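Local coordinates for protein putative P450-like enzyme (Streptomyces himastatinicus ATCC 53653, PDB 5Z9J) that binds heme b through a cysteine-ligated iron and, as a member of the cytochrome P450 family, probably acts as a monooxygenase in secondary metabolism, at residues A[368-374]-A[393-397]; A[62-66]-A[175-179]; A[105-109]-A[136-140]; A[24-28]-A[297-302]; A[276-280]-A[326-332]. Residues are numbered along the deposited sequence.

Contact 1 of 5, residues A[368-374]-A[393-397]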
# COMPACT_ATOMS: atom_id res chain seq x y z
N LEU A 368 0.13 -6.95 -25.25
CA LEU A 368 0.01 -8.38 -24.98
C LEU A 368 -1.43 -8.77 -24.86
O LEU A 368 -1.86 -9.22 -23.81
CB LEU A 368 0.74 -8.75 -23.71
CG LEU A 368 2.26 -8.51 -23.76
CD1 LEU A 368 2.88 -8.77 -22.41
CD2 LEU A 368 2.86 -9.41 -24.81
N PRO A 369 -2.18 -8.61 -25.96
CA PRO A 369 -3.63 -8.82 -25.88
C PRO A 369 -3.98 -10.28 -25.60
O PRO A 369 -5.11 -10.56 -25.22
CB PRO A 369 -4.11 -8.38 -27.27
CG PRO A 369 -2.95 -8.62 -28.16
CD PRO A 369 -1.74 -8.33 -27.34
N THR A 370 -3.03 -11.19 -25.84
CA THR A 370 -3.25 -12.62 -25.63
C THR A 370 -2.83 -13.05 -24.24
O THR A 370 -3.01 -14.22 -23.89
CB THR A 370 -2.51 -13.49 -26.67
OG1 THR A 370 -1.09 -13.38 -26.48
CG2 THR A 370 -2.87 -13.09 -28.09
N LEU A 371 -2.27 -12.12 -23.46
CA LEU A 371 -1.83 -12.41 -22.10
C LEU A 371 -2.96 -13.10 -21.32
O LEU A 371 -4.10 -12.64 -21.33
CB LEU A 371 -1.40 -11.14 -21.40
CG LEU A 371 -0.56 -11.33 -20.16
CD1 LEU A 371 0.82 -11.76 -20.60
CD2 LEU A 371 -0.48 -10.04 -19.37
N ARG A 372 -2.63 -14.23 -20.68
CA ARG A 372 -3.60 -15.00 -19.88
C ARG A 372 -2.94 -15.54 -18.61
O ARG A 372 -1.73 -15.75 -18.59
CB ARG A 372 -4.11 -16.21 -20.68
CG ARG A 372 -5.12 -15.91 -21.73
CD ARG A 372 -5.21 -17.06 -22.77
NE ARG A 372 -4.99 -18.39 -22.21
CZ ARG A 372 -3.97 -19.19 -22.52
NH1 ARG A 372 -3.07 -18.77 -23.40
NH2 ARG A 372 -3.84 -20.39 -21.97
N ALA A 373 -3.74 -15.84 -17.60
CA ALA A 373 -3.18 -16.51 -16.43
C ALA A 373 -2.80 -17.93 -16.85
O ALA A 373 -3.54 -18.56 -17.58
CB ALA A 373 -4.18 -16.51 -15.25
N ASP A 374 -1.61 -18.37 -16.46
CA ASP A 374 -1.08 -19.69 -16.80
C ASP A 374 -1.90 -20.74 -16.07
O ASP A 374 -1.84 -20.83 -14.85
CB ASP A 374 0.41 -19.80 -16.41
CG ASP A 374 1.10 -21.05 -17.02
OD1 ASP A 374 0.39 -21.90 -17.59
OD2 ASP A 374 2.35 -21.19 -16.87
N LEU A 393 2.42 -14.00 -10.30
CA LEU A 393 1.38 -14.23 -11.30
C LEU A 393 1.97 -14.73 -12.59
O LEU A 393 2.23 -13.92 -13.51
CB LEU A 393 0.55 -12.96 -11.51
CG LEU A 393 -0.63 -13.06 -12.49
CD1 LEU A 393 -1.59 -14.21 -12.17
CD2 LEU A 393 -1.35 -11.71 -12.51
N PRO A 394 2.18 -16.05 -12.70
CA PRO A 394 2.63 -16.64 -13.96
C PRO A 394 1.64 -16.38 -15.08
O PRO A 394 0.41 -16.63 -14.92
CB PRO A 394 2.70 -18.14 -13.68
CG PRO A 394 2.84 -18.23 -12.24
CD PRO A 394 2.07 -17.06 -11.65
N VAL A 395 2.16 -15.82 -16.17
CA VAL A 395 1.33 -15.57 -17.32
C VAL A 395 1.88 -16.24 -18.57
O VAL A 395 3.09 -16.56 -18.65
CB VAL A 395 1.15 -14.08 -17.55
CG1 VAL A 395 0.25 -13.48 -16.46
CG2 VAL A 395 2.50 -13.39 -17.65
N VAL A 396 0.98 -16.52 -19.50
CA VAL A 396 1.38 -17.06 -20.79
C VAL A 396 0.85 -16.16 -21.91
O VAL A 396 -0.25 -15.63 -21.82
CB VAL A 396 0.85 -18.51 -20.98
CG1 VAL A 396 -0.65 -18.56 -20.79
CG2 VAL A 396 1.22 -19.02 -22.35
N THR A 397 1.67 -16.00 -22.95
CA THR A 397 1.28 -15.29 -24.15
C THR A 397 1.13 -16.31 -25.26
O THR A 397 0.31 -16.15 -26.16
CB THR A 397 2.32 -14.22 -24.58
OG1 THR A 397 3.55 -14.87 -24.91
CG2 THR A 397 2.57 -13.23 -23.46
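This is an antiparallel beta pairing at the surface, formed where the chain leaves helix 350-367 and meets its own C-terminal strand. Strand 372-373 lies at one edge of a three-stranded antiparallel sheet of the P450 fold, next to strand 392-396. The register rests on two bridges. Arg-372 and Val-396 form a hydrogen-bonded pair, with Arg-372 N to Val-396 O and Val-396 N to Arg-372 O both 3.0 Å. Ala-373 and Val-395 form the adjoining non-hydrogen-bonded pair, their CA atoms 4.7 Å apart. Asp-374 N to Pro-394 O at 3.1 Å carries the ladder one step further. At the other end, a type I turn from Leu-368 to Leu-371, closed by Leu-371 N to Leu-368 O at 2.9 Å, aims Thr-370 so that its OG1 donates to Thr-397 O at 3.1 Å. Leu-371 CD1 meets Val-395 CG2 at 3.8 Å and Thr-397 CG2 at 3.7 Å, forming an apolar patch on one side of the pairing. Strand 122-124 flanks the central strand, through backbone bonds of Val-395 to Phe-123. On the face that holds Arg-372 and Val-396, the guanidinium lies over the valine, with Arg-372 NH1 3.6 Å from Val-396 CG1.

Contact 2 of 5, residues A[62-66]-A[175-179]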
# COMPACT_ATOMS: atom_id res chain seq x y z
N ASP A 62 2.70 -0.62 22.59
CA ASP A 62 3.67 -1.70 22.69
C ASP A 62 4.40 -1.57 24.01
O ASP A 62 4.75 -0.46 24.41
CB ASP A 62 4.66 -1.66 21.53
CG ASP A 62 4.03 -2.03 20.19
OD1 ASP A 62 2.95 -2.65 20.18
OD2 ASP A 62 4.64 -1.69 19.13
N PRO A 63 4.67 -2.70 24.68
CA PRO A 63 5.41 -2.65 25.93
C PRO A 63 6.85 -2.21 25.65
O PRO A 63 7.49 -1.67 26.56
CB PRO A 63 5.35 -4.09 26.46
CG PRO A 63 5.13 -4.91 25.28
CD PRO A 63 4.33 -4.08 24.30
N ILE A 64 7.35 -2.47 24.43
CA ILE A 64 8.71 -2.03 24.04
C ILE A 64 8.58 -1.20 22.76
O ILE A 64 7.91 -1.60 21.83
CB ILE A 64 9.68 -3.20 23.80
CG1 ILE A 64 9.85 -4.02 25.08
CG2 ILE A 64 11.02 -2.71 23.31
CD1 ILE A 64 10.67 -5.28 24.88
N LYS A 65 9.22 -0.05 22.74
CA LYS A 65 8.99 0.94 21.70
C LYS A 65 10.30 1.45 21.12
O LYS A 65 11.33 1.38 21.78
CB LYS A 65 8.24 2.14 22.28
CG LYS A 65 7.03 1.80 23.12
CD LYS A 65 6.27 3.05 23.47
CE LYS A 65 5.16 2.73 24.42
NZ LYS A 65 4.46 3.97 24.85
N LEU A 66 10.24 2.03 19.92
CA LEU A 66 11.39 2.78 19.46
C LEU A 66 11.34 4.19 19.98
O LEU A 66 10.25 4.72 20.28
CB LEU A 66 11.49 2.82 17.94
CG LEU A 66 11.76 1.51 17.22
CD1 LEU A 66 11.26 1.50 15.78
CD2 LEU A 66 13.26 1.29 17.28
N GLN A 175 9.28 -9.46 20.48
CA GLN A 175 9.03 -8.09 20.08
C GLN A 175 10.30 -7.27 20.19
O GLN A 175 10.56 -6.41 19.37
CB GLN A 175 7.93 -7.44 20.93
CG GLN A 175 6.54 -7.94 20.65
CD GLN A 175 5.52 -7.18 21.46
OE1 GLN A 175 5.25 -6.00 21.21
NE2 GLN A 175 4.96 -7.84 22.47
N GLU A 176 11.11 -7.55 21.21
CA GLU A 176 12.37 -6.84 21.37
C GLU A 176 13.31 -7.21 20.24
O GLU A 176 14.00 -6.35 19.69
CB GLU A 176 13.00 -7.14 22.72
CG GLU A 176 13.96 -6.08 23.21
CD GLU A 176 15.33 -6.21 22.58
OE1 GLU A 176 15.61 -7.27 21.98
OE2 GLU A 176 16.14 -5.28 22.74
N GLU A 177 13.31 -8.50 19.87
CA GLU A 177 14.18 -9.01 18.79
C GLU A 177 13.83 -8.37 17.43
O GLU A 177 14.71 -7.91 16.70
CB GLU A 177 14.09 -10.55 18.72
N GLU A 178 12.54 -8.35 17.11
CA GLU A 178 12.08 -7.72 15.90
C GLU A 178 12.42 -6.23 15.92
O GLU A 178 12.89 -5.67 14.92
CB GLU A 178 10.57 -7.92 15.74
N LEU A 179 12.22 -5.61 17.07
CA LEU A 179 12.39 -4.17 17.20
C LEU A 179 13.84 -3.78 17.00
O LEU A 179 14.14 -2.67 16.56
CB LEU A 179 11.87 -3.70 18.55
CG LEU A 179 11.63 -2.21 18.64
CD1 LEU A 179 10.60 -1.85 17.60
CD2 LEU A 179 11.14 -1.77 20.01
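Leu-179 lies against the chain from Ile-64 to Leu-66: its CD2 comes within 3.4 Å of Ile-64 CG2 and 3.5 Å of the Lys-65 carbonyl carbon C, and its CD1 within 3.6 Å of Leu-66 CG. With 96 Å² covered, it contributes more than any other residue to the 345 Å² buried here. Ile-64 extends its CD1 to Glu-176 CB, 3.7 Å away and about one helical turn before Leu-179, so the glutamate joins in through its aliphatic base while the end of its side chain leads away. Gln-175 covers the start of segment 62-66, its OE1 3.8 Å from Pro-63 CD. The spacing follows from the helix: Gln-175 and Leu-179 are one turn apart, linked by Leu-179 N to Gln-175 O at 2.9 Å, and both send their CA-to-CB bonds toward the loop. The loop is extended from Ile-64 to Leu-66, turning Ile-64 toward the helix and Lys-65 away, where Lys-65 NZ bonds to Arg-60 O. In P450 terms, this loop between strand 54-55 and helix 68-71 belongs to the B-C region, and helix 172-202 is the G helix; Leu-66 also touches Glu-182 and Leu-186 further along it. The contact is mainly apolar and has no hydrogen bond between the two segments, so what it contributes here comes from shape fit and hydrophobic burial.

Contact 3 of 5, residues A[105-109]-A[136-140]; sequences RVHGI and IMISD
Two alpha-helical segments cross obliquely, their axes approaching to 11.0 Å at an angle of 132° between N-to-C directions. The nearest CA pairs set the register: Val-106 with Met-137 at 7.2 Å and Ile-109 with Ile-136 at 8.0 Å. The wide axial gap is bridged by Met-137, whose chi angles are all m (-72°, -62°, -70°). This folded side chain pushes into the hollow between Val-106 and Ile-109, with Met-137 CE 3.8 Å from Val-106 CB and Met-137 SD 4.4 Å from Ile-109 CG1. Ile-109, chi1 and chi2 both m, is the answering bump: its CG2 touches Ile-136 CG2 at 3.9 Å. Arg-105 (chi1 m, chi2 t, chi3 118°) stretches across the crossing to lay its guanidinium over Asp-140, NH1 of Arg-105 being 3.4 Å from Asp-140 CB. Arg-105 NH1 and Asp-140 OD2 are 4.2 Å apart, with that oxygen well out of the guanidinium plane, so only charge proximity results; Asp-140 OD1 forms its salt bridge with Arg-149. Such helix-helix packing joins the D and E helices of the P450 fold, 96-116 and 132-142. Helix 350-367 adjoins both, through Met-355 on Val-106 and Glu-356 on Met-137, while helix 147-163 borders Ile-136 and Ser-139.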
# COMPACT_ATOMS: atom_id res chain seq x y z
N ARG A 105 7.36 9.95 -17.79
CA ARG A 105 8.34 8.87 -17.80
C ARG A 105 7.77 7.46 -17.74
O ARG A 105 8.44 6.49 -18.14
CB ARG A 105 9.30 9.02 -16.60
CG ARG A 105 10.16 10.27 -16.61
CD ARG A 105 10.91 10.39 -15.28
NE ARG A 105 12.36 10.35 -15.38
CZ ARG A 105 13.17 10.54 -14.34
NH1 ARG A 105 12.66 10.76 -13.13
NH2 ARG A 105 14.49 10.50 -14.49
N VAL A 106 6.53 7.35 -17.24
CA VAL A 106 5.96 6.05 -16.92
C VAL A 106 5.83 5.17 -18.16
O VAL A 106 6.04 3.98 -18.09
CB VAL A 106 4.61 6.20 -16.17
CG1 VAL A 106 3.55 6.82 -17.06
CG2 VAL A 106 4.14 4.86 -15.60
N HIS A 107 5.49 5.75 -19.29
CA HIS A 107 5.24 4.95 -20.48
C HIS A 107 6.57 4.42 -21.00
O HIS A 107 6.65 3.29 -21.53
CB HIS A 107 4.46 5.75 -21.53
CG HIS A 107 3.04 5.98 -21.13
ND1 HIS A 107 2.00 5.17 -21.56
CD2 HIS A 107 2.48 6.89 -20.30
CE1 HIS A 107 0.87 5.60 -21.03
NE2 HIS A 107 1.13 6.64 -20.27
N GLY A 108 7.60 5.24 -20.85
CA GLY A 108 8.95 4.85 -21.22
C GLY A 108 9.39 3.67 -20.38
O GLY A 108 9.91 2.69 -20.92
N ILE A 109 9.14 3.73 -19.08
CA ILE A 109 9.57 2.67 -18.16
C ILE A 109 8.87 1.36 -18.44
O ILE A 109 9.49 0.28 -18.43
CB ILE A 109 9.30 3.04 -16.69
CG1 ILE A 109 10.06 4.30 -16.32
CG2 ILE A 109 9.69 1.90 -15.77
CD1 ILE A 109 11.56 4.20 -16.69
N ILE A 136 10.53 1.45 -9.56
CA ILE A 136 11.32 2.33 -10.40
C ILE A 136 10.81 3.79 -10.36
O ILE A 136 11.61 4.74 -10.26
CB ILE A 136 11.38 1.83 -11.84
CG1 ILE A 136 12.21 0.55 -11.93
CG2 ILE A 136 12.01 2.88 -12.77
CD1 ILE A 136 12.15 -0.14 -13.29
N MET A 137 9.49 3.95 -10.42
CA MET A 137 8.85 5.26 -10.40
C MET A 137 9.15 6.03 -9.15
O MET A 137 9.34 7.26 -9.20
CB MET A 137 7.32 5.13 -10.55
CG MET A 137 6.85 4.72 -11.94
SD MET A 137 7.27 5.91 -13.25
CE MET A 137 6.22 7.31 -12.88
N ILE A 138 9.11 5.35 -8.01
CA ILE A 138 9.37 6.03 -6.76
C ILE A 138 10.86 6.31 -6.64
O ILE A 138 11.24 7.32 -6.13
CB ILE A 138 8.90 5.25 -5.55
CG1 ILE A 138 7.36 5.01 -5.66
CG2 ILE A 138 9.10 6.06 -4.30
CD1 ILE A 138 6.84 4.14 -4.54
N SER A 139 11.68 5.39 -7.11
CA SER A 139 13.14 5.58 -7.03
C SER A 139 13.53 6.82 -7.83
O SER A 139 14.22 7.68 -7.30
CB SER A 139 13.85 4.33 -7.53
OG SER A 139 13.44 3.19 -6.78
N ASP A 140 13.00 6.96 -9.03
CA ASP A 140 13.26 8.13 -9.85
C ASP A 140 12.71 9.38 -9.19
O ASP A 140 13.38 10.39 -9.14
CB ASP A 140 12.61 7.99 -11.23
CG ASP A 140 13.26 6.94 -12.07
OD1 ASP A 140 14.36 6.49 -11.68
OD2 ASP A 140 12.69 6.54 -13.10

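Contact 4 of 5, residues A[24-28]-A[297-302]; sequences DKIVD and VAGTVI
A tight beta hairpin rests its turn and one flank against the start of strand 27-30, with Val-27 as the main point of contact. The first segment becomes extended at Val-27 (phi/psi -124/133°, chi1 t), after Ile-26 at -65/-39°; the closest CA pair is Ile-26 and Ala-298, 6.5 Å. Val-297 opens the second segment: its O lies 3.3 Å from Val-27 CG2 and its CG1 3.5 Å from that same methyl. Next, Ala-298 enters the type I' turn at 51/48° and points its CB toward the other segment, 3.7 Å from Ile-26 CG2 and 3.8 Å from Val-27 CG2. Gly-299, also at positive phi (65°), completes the turn corner. Thr-300 returns to extended geometry; Val-297 N to Thr-300 O at 2.7 Å and a weak Thr-300 N to Val-297 O bond at 3.0 Å close the two-residue hairpin. Thr-300 OG1 is 4.0 Å from Val-27 CB, and Thr-300 OG1 donates a weak 3.5 Å hydrogen bond to Ala-298 O. Val-301 turns away, as strand alternation requires, and Ile-302 (chi1 m, chi2 t) faces inward again, CD1 4.3 Å from Val-27 CG1. The 210 Å² interface is thus mostly apolar side chains, with one backbone carbonyl, meeting between two separate sheets of the P450 fold. Trp-36 on the adjacent strand 35-38 touches Val-27, Thr-300 and Ile-302, while Glu-43 of helix 41-48 borders both Ile-26 and Ala-298.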
# COMPACT_ATOMS: atom_id res chain seq x y z
N ASP A 24 -19.56 -12.81 11.13
CA ASP A 24 -20.63 -13.14 12.05
C ASP A 24 -20.98 -11.94 12.93
O ASP A 24 -22.15 -11.71 13.24
CB ASP A 24 -20.26 -14.35 12.89
CG ASP A 24 -19.96 -15.56 12.03
OD1 ASP A 24 -20.50 -15.64 10.90
OD2 ASP A 24 -19.19 -16.44 12.49
N LYS A 25 -19.96 -11.20 13.34
CA LYS A 25 -20.16 -9.97 14.10
C LYS A 25 -19.36 -8.86 13.41
O LYS A 25 -18.29 -9.08 12.86
CB LYS A 25 -19.68 -10.08 15.57
CG LYS A 25 -19.36 -11.48 16.16
CD LYS A 25 -20.44 -12.56 16.03
CE LYS A 25 -19.84 -13.93 16.39
NZ LYS A 25 -20.69 -15.09 16.00
N ILE A 26 -19.91 -7.65 13.45
CA ILE A 26 -19.26 -6.52 12.83
C ILE A 26 -17.96 -6.27 13.57
O ILE A 26 -16.95 -5.95 12.94
CB ILE A 26 -20.17 -5.26 12.89
CG1 ILE A 26 -21.51 -5.51 12.17
CG2 ILE A 26 -19.45 -4.05 12.32
CD1 ILE A 26 -22.66 -4.59 12.66
N VAL A 27 -17.99 -6.44 14.90
CA VAL A 27 -16.82 -6.28 15.77
C VAL A 27 -16.56 -7.52 16.61
O VAL A 27 -17.48 -8.08 17.19
CB VAL A 27 -16.99 -5.09 16.75
CG1 VAL A 27 -15.79 -4.97 17.67
CG2 VAL A 27 -17.24 -3.79 16.02
N ASP A 28 -15.30 -7.97 16.66
CA ASP A 28 -14.95 -9.07 17.58
C ASP A 28 -13.58 -8.81 18.22
O ASP A 28 -12.88 -7.84 17.90
CB ASP A 28 -14.98 -10.47 16.90
CG ASP A 28 -13.85 -10.71 15.88
OD1 ASP A 28 -12.69 -10.25 16.06
OD2 ASP A 28 -14.12 -11.39 14.87
N VAL A 297 -18.43 0.72 19.29
CA VAL A 297 -18.37 0.43 17.86
C VAL A 297 -19.29 -0.73 17.49
O VAL A 297 -19.07 -1.86 17.93
CB VAL A 297 -16.94 0.05 17.40
CG1 VAL A 297 -16.95 -0.30 15.92
CG2 VAL A 297 -15.94 1.16 17.70
N ALA A 298 -20.30 -0.43 16.67
CA ALA A 298 -21.32 -1.40 16.29
C ALA A 298 -21.89 -2.03 17.55
O ALA A 298 -21.97 -3.25 17.66
CB ALA A 298 -20.76 -2.47 15.36
N GLY A 299 -22.23 -1.18 18.51
CA GLY A 299 -22.84 -1.60 19.76
C GLY A 299 -21.95 -2.46 20.66
O GLY A 299 -22.46 -3.11 21.59
N THR A 300 -20.63 -2.29 20.51
CA THR A 300 -19.63 -3.05 21.24
C THR A 300 -18.70 -2.05 21.90
O THR A 300 -18.25 -1.11 21.25
CB THR A 300 -18.81 -4.02 20.31
OG1 THR A 300 -19.69 -4.92 19.64
CG2 THR A 300 -17.81 -4.84 21.09
N VAL A 301 -18.44 -2.24 23.19
CA VAL A 301 -17.63 -1.28 23.92
C VAL A 301 -16.14 -1.68 23.79
O VAL A 301 -15.73 -2.79 24.12
CB VAL A 301 -18.01 -1.20 25.42
CG1 VAL A 301 -17.11 -0.21 26.16
CG2 VAL A 301 -19.49 -0.79 25.60
N ILE A 302 -15.33 -0.75 23.33
CA ILE A 302 -13.90 -1.06 23.24
C ILE A 302 -13.15 -0.17 24.22
O ILE A 302 -13.29 1.06 24.21
CB ILE A 302 -13.38 -0.88 21.82
CG1 ILE A 302 -14.13 -1.81 20.88
CG2 ILE A 302 -11.83 -1.14 21.78
CD1 ILE A 302 -13.99 -1.48 19.44

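Contact 5 of 5, residues A[276-280]-A[326-332]; sequences ESMRY and DVFDAGR
The ExxR motif of the P450 K helix meets the loop arginine that completes its Glu-Arg-Arg triad: Glu-276 and Arg-279 sit one turn apart on helix 270-280, Arg-332 on the irregular segment 326-332. Nearest CA pairs are Glu-276 with Ala-330 at 6.1 Å and Tyr-280 with Phe-328 at 6.9 Å. Glu-276 (chi1 t, chi2 p) accepts at OE1 from Arg-279 NE, 2.5 Å, and at OE2 from Arg-279 NH2, 2.9 Å. That same OE2 takes Arg-332 NE at 2.7 Å and the backbone Asp-329 N at 2.7 Å. The shared carboxylate lets the like charges approach, Arg-279 NH2 and Arg-332 NH2 being 3.0 Å apart with the guanidinium faces overlying each other. This salt-bridge network is a hallmark of the P450 fold, joining the K helix to the meander region ahead of the heme-ligand loop. A type I turn from Asp-329 to Arg-332 brings the arginine (chi1 and chi2 t) back to the helix; Asp-329 OD1 accepts from Gly-331 N at 3.0 Å, an Asx turn. Phe-328 turns its edge to the face of Tyr-280, centroids 5.2 Å apart and planes at 81°. Glu-276 CG lies 3.9 Å from the Phe-328 ring centroid, 7° off its normal, a CH-pi contact.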
# COMPACT_ATOMS: atom_id res chain seq x y z
N GLU A 276 -12.37 -0.66 -8.86
CA GLU A 276 -13.13 -1.87 -8.48
C GLU A 276 -12.15 -2.98 -8.11
O GLU A 276 -12.44 -3.83 -7.28
CB GLU A 276 -14.08 -2.30 -9.61
CG GLU A 276 -14.80 -3.62 -9.43
CD GLU A 276 -15.91 -3.55 -8.37
OE1 GLU A 276 -15.87 -2.69 -7.45
OE2 GLU A 276 -16.91 -4.28 -8.55
N SER A 277 -10.97 -2.97 -8.75
CA SER A 277 -9.92 -3.90 -8.40
C SER A 277 -9.55 -3.67 -6.92
O SER A 277 -9.22 -4.61 -6.19
CB SER A 277 -8.67 -3.71 -9.31
OG SER A 277 -7.84 -4.83 -9.17
N MET A 278 -9.45 -2.40 -6.54
CA MET A 278 -9.14 -2.01 -5.16
C MET A 278 -10.27 -2.40 -4.20
O MET A 278 -10.05 -2.87 -3.10
CB MET A 278 -8.83 -0.51 -5.10
CG MET A 278 -7.33 -0.22 -5.58
SD MET A 278 -6.91 1.50 -5.27
CE MET A 278 -7.81 2.26 -6.55
N ARG A 279 -11.49 -2.25 -4.64
CA ARG A 279 -12.57 -2.61 -3.72
C ARG A 279 -12.53 -4.11 -3.44
O ARG A 279 -12.44 -4.51 -2.28
CB ARG A 279 -13.91 -2.21 -4.31
CG ARG A 279 -15.04 -2.44 -3.32
CD ARG A 279 -16.34 -2.32 -4.07
NE ARG A 279 -16.55 -3.32 -5.12
CZ ARG A 279 -17.02 -4.55 -4.91
NH1 ARG A 279 -17.30 -4.96 -3.66
NH2 ARG A 279 -17.21 -5.38 -5.93
N TYR A 280 -12.41 -4.88 -4.52
CA TYR A 280 -12.60 -6.33 -4.56
C TYR A 280 -11.42 -7.15 -4.03
O TYR A 280 -11.60 -8.22 -3.43
CB TYR A 280 -12.93 -6.75 -6.01
CG TYR A 280 -13.18 -8.20 -6.23
CD1 TYR A 280 -14.46 -8.72 -6.13
CD2 TYR A 280 -12.13 -9.08 -6.53
CE1 TYR A 280 -14.71 -10.05 -6.33
CE2 TYR A 280 -12.37 -10.44 -6.74
CZ TYR A 280 -13.68 -10.90 -6.64
OH TYR A 280 -14.01 -12.22 -6.82
N ASP A 326 -20.06 -9.08 -3.82
CA ASP A 326 -19.15 -10.15 -4.24
C ASP A 326 -19.07 -10.29 -5.77
O ASP A 326 -18.41 -11.18 -6.30
CB ASP A 326 -19.55 -11.47 -3.57
CG ASP A 326 -19.28 -11.48 -2.06
OD1 ASP A 326 -18.50 -10.61 -1.59
OD2 ASP A 326 -19.81 -12.36 -1.35
N VAL A 327 -19.73 -9.37 -6.47
CA VAL A 327 -19.66 -9.35 -7.92
C VAL A 327 -18.59 -8.35 -8.36
O VAL A 327 -18.56 -7.23 -7.89
CB VAL A 327 -20.94 -8.92 -8.54
CG1 VAL A 327 -20.76 -8.72 -10.03
CG2 VAL A 327 -22.07 -9.98 -8.27
N PHE A 328 -17.75 -8.78 -9.29
CA PHE A 328 -16.74 -7.87 -9.85
C PHE A 328 -17.35 -7.06 -10.99
O PHE A 328 -17.70 -7.61 -12.03
CB PHE A 328 -15.56 -8.63 -10.36
CG PHE A 328 -14.36 -7.72 -10.64
CD1 PHE A 328 -13.41 -7.53 -9.67
CD2 PHE A 328 -14.24 -7.04 -11.83
CE1 PHE A 328 -12.28 -6.69 -9.89
CE2 PHE A 328 -13.09 -6.20 -12.08
CZ PHE A 328 -12.16 -6.02 -11.08
N ASP A 329 -17.49 -5.75 -10.80
CA ASP A 329 -18.12 -4.90 -11.84
C ASP A 329 -17.12 -3.86 -12.31
O ASP A 329 -16.94 -2.86 -11.64
CB ASP A 329 -19.36 -4.24 -11.26
CG ASP A 329 -20.13 -3.43 -12.26
OD1 ASP A 329 -19.55 -3.03 -13.28
OD2 ASP A 329 -21.36 -3.24 -12.06
N ALA A 330 -16.55 -4.07 -13.50
CA ALA A 330 -15.43 -3.23 -13.99
C ALA A 330 -15.83 -1.77 -14.11
O ALA A 330 -15.00 -0.88 -14.00
CB ALA A 330 -14.91 -3.73 -15.33
N GLY A 331 -17.13 -1.53 -14.24
CA GLY A 331 -17.62 -0.17 -14.40
C GLY A 331 -18.35 0.31 -13.18
O GLY A 331 -19.13 1.25 -13.26
N ARG A 332 -18.14 -0.37 -12.06
CA ARG A 332 -18.91 -0.07 -10.86
C ARG A 332 -18.88 1.40 -10.47
O ARG A 332 -17.80 2.00 -10.35
CB ARG A 332 -18.42 -0.89 -9.67
CG ARG A 332 -19.35 -0.70 -8.46
CD ARG A 332 -18.90 -1.46 -7.27
NE ARG A 332 -18.95 -2.90 -7.44
CZ ARG A 332 -19.99 -3.66 -7.07
NH1 ARG A 332 -21.10 -3.08 -6.61
NH2 ARG A 332 -19.94 -4.97 -7.21

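In the fold
Along the chain, contact 4 opens first and its long loop encloses contacts 2 and 3, with contact 3 also nested inside the loop of contact 2. Contact 5 crosses contact 4, its segments alternating with 24-28 and 297-302, and contact 1 follows near the C-terminus. The five are separate in space: the nearest atoms of contacts 1 and 5 are about 10 Å apart, and contacts 3 and 4 have centres 44 Å apart on opposite sides of the chain's centre. Helix 350-367 relates two of them, touching contact 3 and leading into contact 1. Contacts 2 and 4 join regions more than 100 residues apart, while 1, 3 and 5 close shorter loops, all within the heme-binding P450 fold.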